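Local coordinates for protein sarcoplasmic calcium-binding proteins II, V, VI, and VII (Branchiostoma lanceolatum, PDB 2SAS) that binds calcium ions through EF-hand loops in muscle, where it seems more abundant in fast-contracting muscles, though its precise role is not established, at residues A[7-18]-A[77-86]. Residues are numbered along the deposited sequence; the frame is centred on the assembly and turned at random.
With CA (calcium ion), chain C.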
loop_
_atom_site.group_PDB
_atom_site.type_symbol
_atom_site.label_atom_id
_atom_site.label_comp_id
_atom_site.label_asym_id
_atom_site.label_seq_id
_atom_site.Cartn_x
_atom_site.Cartn_y
_atom_site.Cartn_z
ATOM N N LYS A 7 -6.423 2.314 13.628
ATOM C CA LYS A 7 -7.401 1.933 12.629
ATOM C C LYS A 7 -6.791 1.758 11.251
ATOM O O LYS A 7 -7.307 0.929 10.458
ATOM C CB LYS A 7 -8.614 2.870 12.581
ATOM C CG LYS A 7 -9.550 2.544 13.753
ATOM C CD LYS A 7 -10.255 3.761 14.309
ATOM C CE LYS A 7 -10.939 4.563 13.235
ATOM N NZ LYS A 7 -11.383 5.876 13.824
ATOM N N GLN A 8 -5.752 2.497 11.028
ATOM C CA GLN A 8 -4.982 2.466 9.763
ATOM C C GLN A 8 -4.296 1.099 9.600
ATOM O O GLN A 8 -4.351 0.494 8.503
ATOM C CB GLN A 8 -3.974 3.576 9.772
ATOM C CG GLN A 8 -3.268 4.006 8.533
ATOM C CD GLN A 8 -2.158 5.025 8.828
ATOM O OE1 GLN A 8 -2.318 6.028 9.538
ATOM N NE2 GLN A 8 -1.017 4.687 8.222
ATOM N N LYS A 9 -3.670 0.636 10.653
ATOM C CA LYS A 9 -2.916 -0.619 10.724
ATOM C C LYS A 9 -3.898 -1.762 10.754
ATOM O O LYS A 9 -3.569 -2.830 10.222
ATOM C CB LYS A 9 -1.935 -0.724 11.901
ATOM C CG LYS A 9 -1.098 0.560 12.073
ATOM C CD LYS A 9 -0.165 0.469 13.252
ATOM C CE LYS A 9 -0.900 0.075 14.541
ATOM N NZ LYS A 9 -0.097 0.202 15.757
ATOM N N ILE A 10 -5.038 -1.565 11.403
ATOM C CA ILE A 10 -6.073 -2.621 11.386
ATOM C C ILE A 10 -6.571 -2.798 9.939
ATOM O O ILE A 10 -6.717 -3.903 9.402
ATOM C CB ILE A 10 -7.176 -2.434 12.454
ATOM C CG1 ILE A 10 -6.547 -2.668 13.880
ATOM C CG2 ILE A 10 -8.250 -3.522 12.233
ATOM C CD1 ILE A 10 -7.250 -1.949 15.056
ATOM N N LYS A 11 -6.798 -1.706 9.251
ATOM C CA LYS A 11 -7.231 -1.780 7.845
ATOM C C LYS A 11 -6.154 -2.588 7.103
ATOM O O LYS A 11 -6.448 -3.548 6.379
ATOM C CB LYS A 11 -7.508 -0.430 7.254
ATOM C CG LYS A 11 -8.218 -0.417 5.881
ATOM C CD LYS A 11 -9.413 -1.389 5.856
ATOM C CE LYS A 11 -10.303 -1.042 4.683
ATOM N NZ LYS A 11 -9.680 -1.502 3.398
ATOM N N PHE A 12 -4.888 -2.210 7.335
ATOM C CA PHE A 12 -3.737 -2.869 6.751
ATOM C C PHE A 12 -3.824 -4.369 6.851
ATOM O O PHE A 12 -3.666 -5.032 5.804
ATOM C CB PHE A 12 -2.402 -2.359 7.259
ATOM C CG PHE A 12 -1.183 -2.947 6.615
ATOM C CD1 PHE A 12 -0.602 -4.104 7.100
ATOM C CD2 PHE A 12 -0.621 -2.296 5.503
ATOM C CE1 PHE A 12 0.565 -4.618 6.510
ATOM C CE2 PHE A 12 0.548 -2.800 4.916
ATOM C CZ PHE A 12 1.136 -3.953 5.421
ATOM N N THR A 13 -4.015 -4.935 8.003
ATOM C CA THR A 13 -4.139 -6.418 8.135
ATOM C C THR A 13 -5.380 -6.960 7.472
ATOM O O THR A 13 -5.423 -8.138 6.978
ATOM C CB THR A 13 -4.057 -6.784 9.666
ATOM O OG1 THR A 13 -5.293 -6.312 10.275
ATOM C CG2 THR A 13 -2.863 -6.117 10.362
ATOM N N PHE A 14 -6.467 -6.191 7.436
ATOM C CA PHE A 14 -7.720 -6.714 6.819
ATOM C C PHE A 14 -7.342 -7.003 5.370
ATOM O O PHE A 14 -7.419 -8.120 4.872
ATOM C CB PHE A 14 -8.861 -5.706 6.991
ATOM C CG PHE A 14 -10.236 -6.040 6.526
ATOM C CD1 PHE A 14 -11.120 -6.787 7.312
ATOM C CD2 PHE A 14 -10.683 -5.618 5.287
ATOM C CE1 PHE A 14 -12.396 -7.132 6.863
ATOM C CE2 PHE A 14 -11.944 -5.917 4.795
ATOM C CZ PHE A 14 -12.779 -6.678 5.612
ATOM N N ASP A 15 -6.859 -5.927 4.748
ATOM C CA ASP A 15 -6.516 -5.849 3.351
ATOM C C ASP A 15 -5.412 -6.710 2.781
ATOM O O ASP A 15 -5.557 -7.142 1.632
ATOM C CB ASP A 15 -6.173 -4.383 2.986
ATOM C CG ASP A 15 -7.344 -3.458 2.863
ATOM O OD1 ASP A 15 -8.474 -3.879 3.107
ATOM O OD2 ASP A 15 -7.130 -2.279 2.485
ATOM N N PHE A 16 -4.316 -6.846 3.487
ATOM C CA PHE A 16 -3.127 -7.570 3.048
ATOM C C PHE A 16 -3.028 -8.941 3.636
ATOM O O PHE A 16 -2.466 -9.862 3.033
ATOM C CB PHE A 16 -1.861 -6.754 3.443
ATOM C CG PHE A 16 -1.711 -5.577 2.529
ATOM C CD1 PHE A 16 -2.605 -4.520 2.613
ATOM C CD2 PHE A 16 -0.707 -5.598 1.572
ATOM C CE1 PHE A 16 -2.495 -3.433 1.703
ATOM C CE2 PHE A 16 -0.568 -4.534 0.677
ATOM C CZ PHE A 16 -1.485 -3.496 0.726
ATOM N N PHE A 17 -3.538 -9.145 4.812
ATOM C CA PHE A 17 -3.375 -10.471 5.439
ATOM C C PHE A 17 -4.656 -11.291 5.350
ATOM O O PHE A 17 -4.527 -12.487 5.653
ATOM C CB PHE A 17 -2.940 -10.324 6.866
ATOM C CG PHE A 17 -1.762 -9.532 7.241
ATOM C CD1 PHE A 17 -0.797 -9.127 6.279
ATOM C CD2 PHE A 17 -1.519 -9.293 8.605
ATOM C CE1 PHE A 17 0.344 -8.445 6.686
ATOM C CE2 PHE A 17 -0.368 -8.607 9.005
ATOM C CZ PHE A 17 0.570 -8.201 8.040
ATOM N N LEU A 18 -5.801 -10.717 4.998
ATOM C CA LEU A 18 -6.999 -11.592 5.017
ATOM C C LEU A 18 -7.879 -11.525 3.777
ATOM O O LEU A 18 -8.271 -12.626 3.352
ATOM C CB LEU A 18 -7.811 -11.341 6.300
ATOM C CG LEU A 18 -7.289 -11.873 7.612
ATOM C CD1 LEU A 18 -7.805 -10.968 8.728
ATOM C CD2 LEU A 18 -7.744 -13.313 7.874
ATOM N N VAL A 77 -17.289 -11.728 7.175
ATOM C CA VAL A 77 -16.826 -10.832 8.255
ATOM C C VAL A 77 -16.637 -9.494 7.511
ATOM O O VAL A 77 -15.866 -9.445 6.526
ATOM C CB VAL A 77 -15.607 -11.307 9.013
ATOM C CG1 VAL A 77 -15.014 -10.228 9.932
ATOM C CG2 VAL A 77 -15.817 -12.581 9.832
ATOM N N SER A 78 -17.355 -8.448 7.915
ATOM C CA SER A 78 -17.111 -7.182 7.160
ATOM C C SER A 78 -16.019 -6.430 7.901
ATOM O O SER A 78 -15.611 -6.848 9.005
ATOM C CB SER A 78 -18.430 -6.383 7.137
ATOM O OG SER A 78 -18.962 -6.443 8.450
ATOM N N TRP A 79 -15.603 -5.351 7.316
ATOM C CA TRP A 79 -14.612 -4.417 7.871
ATOM C C TRP A 79 -15.072 -3.937 9.251
ATOM O O TRP A 79 -14.313 -4.003 10.220
ATOM C CB TRP A 79 -14.437 -3.200 6.965
ATOM C CG TRP A 79 -13.748 -2.075 7.690
ATOM C CD1 TRP A 79 -14.205 -0.800 7.815
ATOM C CD2 TRP A 79 -12.477 -2.126 8.349
ATOM N NE1 TRP A 79 -13.278 -0.039 8.492
ATOM C CE2 TRP A 79 -12.214 -0.825 8.823
ATOM C CE3 TRP A 79 -11.517 -3.127 8.510
ATOM C CZ2 TRP A 79 -11.029 -0.471 9.476
ATOM C CZ3 TRP A 79 -10.328 -2.782 9.167
ATOM C CH2 TRP A 79 -10.104 -1.500 9.652
ATOM N N GLU A 80 -16.296 -3.435 9.289
ATOM C CA GLU A 80 -16.942 -2.981 10.532
ATOM C C GLU A 80 -16.948 -4.066 11.586
ATOM O O GLU A 80 -16.571 -3.798 12.756
ATOM C CB GLU A 80 -18.392 -2.524 10.288
ATOM C CG GLU A 80 -18.506 -1.499 9.123
ATOM C CD GLU A 80 -18.486 -2.154 7.757
ATOM O OE1 GLU A 80 -18.761 -3.339 7.596
ATOM O OE2 GLU A 80 -18.168 -1.401 6.821
ATOM N N GLU A 81 -17.316 -5.304 11.286
ATOM C CA GLU A 81 -17.273 -6.343 12.330
ATOM C C GLU A 81 -15.832 -6.667 12.721
ATOM O O GLU A 81 -15.559 -6.926 13.914
ATOM C CB GLU A 81 -18.006 -7.624 12.016
ATOM C CG GLU A 81 -19.332 -7.405 11.242
ATOM C CD GLU A 81 -19.938 -8.681 10.765
ATOM O OE1 GLU A 81 -19.648 -9.204 9.697
ATOM O OE2 GLU A 81 -20.714 -9.152 11.600
ATOM N N TYR A 82 -14.935 -6.637 11.759
ATOM C CA TYR A 82 -13.507 -6.864 11.975
ATOM C C TYR A 82 -12.947 -5.724 12.842
ATOM O O TYR A 82 -12.073 -6.007 13.717
ATOM C CB TYR A 82 -12.727 -7.037 10.653
ATOM C CG TYR A 82 -11.269 -7.394 10.731
ATOM C CD1 TYR A 82 -10.786 -8.683 11.023
ATOM C CD2 TYR A 82 -10.310 -6.391 10.609
ATOM C CE1 TYR A 82 -9.411 -8.950 11.151
ATOM C CE2 TYR A 82 -8.963 -6.630 10.681
ATOM C CZ TYR A 82 -8.495 -7.930 10.954
ATOM O OH TYR A 82 -7.122 -8.140 11.019
ATOM N N LEU A 83 -13.435 -4.515 12.615
ATOM C CA LEU A 83 -12.954 -3.340 13.444
ATOM C C LEU A 83 -13.417 -3.599 14.879
ATOM O O LEU A 83 -12.641 -3.632 15.843
ATOM C CB LEU A 83 -13.496 -2.081 12.820
ATOM C CG LEU A 83 -12.656 -0.834 12.715
ATOM C CD1 LEU A 83 -13.539 0.409 12.565
ATOM C CD2 LEU A 83 -11.720 -0.609 13.912
ATOM N N ALA A 84 -14.717 -3.841 15.018
ATOM C CA ALA A 84 -15.366 -4.177 16.293
ATOM C C ALA A 84 -14.620 -5.239 17.027
ATOM O O ALA A 84 -14.425 -5.106 18.246
ATOM C CB ALA A 84 -16.812 -4.619 16.046
ATOM N N MET A 85 -14.226 -6.320 16.373
ATOM C CA MET A 85 -13.462 -7.412 16.996
ATOM C C MET A 85 -12.157 -6.844 17.571
ATOM O O MET A 85 -11.781 -7.138 18.718
ATOM C CB MET A 85 -13.149 -8.547 16.040
ATOM C CG MET A 85 -12.202 -9.547 16.669
ATOM S SD MET A 85 -12.049 -10.980 15.520
ATOM C CE MET A 85 -11.245 -10.079 14.183
ATOM N N TRP A 86 -11.498 -6.021 16.804
ATOM C CA TRP A 86 -10.216 -5.427 17.284
ATOM C C TRP A 86 -10.384 -4.451 18.418
ATOM O O TRP A 86 -9.545 -4.473 19.357
ATOM C CB TRP A 86 -9.423 -4.919 16.089
ATOM C CG TRP A 86 -8.644 -6.113 15.602
ATOM C CD1 TRP A 86 -8.818 -6.779 14.449
ATOM C CD2 TRP A 86 -7.585 -6.770 16.311
ATOM N NE1 TRP A 86 -7.930 -7.806 14.362
ATOM C CE2 TRP A 86 -7.172 -7.859 15.476
ATOM C CE3 TRP A 86 -6.963 -6.588 17.544
ATOM C CZ2 TRP A 86 -6.144 -8.723 15.838
ATOM C CZ3 TRP A 86 -5.954 -7.467 17.907
ATOM C CH2 TRP A 86 -5.544 -8.501 17.072
HETATM CA CA CA C . -21.268 -10.733 9.024
HETATM O O HOH W 1 -21.737 -9.057 7.540
#
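Tyr82 is the knob: its ring reaches from helix 79-86 into a hole formed by Ile10, Thr13, Phe14 and Leu18 on helix 7-18. The phenol OH donates to Thr13 OG1 at 2.7 Å, the threonine oxygen lying near the ring plane. That oxygen donates to Ile10 O, which also accepts from Phe14 N. Ile10 CG2 touches Tyr82 CE2 and Leu18 CD1 touches Tyr82 CE1, both at 3.5 Å. A leucine in place of Tyr82 would probably leave Thr13 OG1 without its hydroxyl donor and open a gap between Ile10 and Leu18.

Phe14, with CG anti to its own N (chi1 -176°), packs against both Tyr82 and Trp79. The Tyr82 ring meets it obliquely, Phe14 CD1 3.4 Å from Tyr82 CD2. The Trp79 indole points an edge at the Phe14 face in a T-shaped pair, centroids 5.4 Å apart and planes at 72°, completing an aromatic cluster. Lys11 CD lies over the Trp79 indole, 3.7 Å from the centroid of its six-membered ring, and Lys11 NZ salt-bridges Asp15 OD1 (2.7 Å). Leu83 CG backs the opposite indole face, and Trp79 NE1 bonds to Ala139 O of the second subunit.

Ser78 and Glu81 form a capping box: Ser78 N donates to Glu81 OE1, and the return bond from Glu81 N to Ser78 OG is long and weak. Glu81 OE1 binds calcium at 2.3 Å, joined by side-chain oxygens of Asp70, Asn72 and Asp74, Val76 O and a water. Crossing at 125°, the entering helix of the first EF-hand meets the exiting helix of the second, as in a paired EF-hand domain.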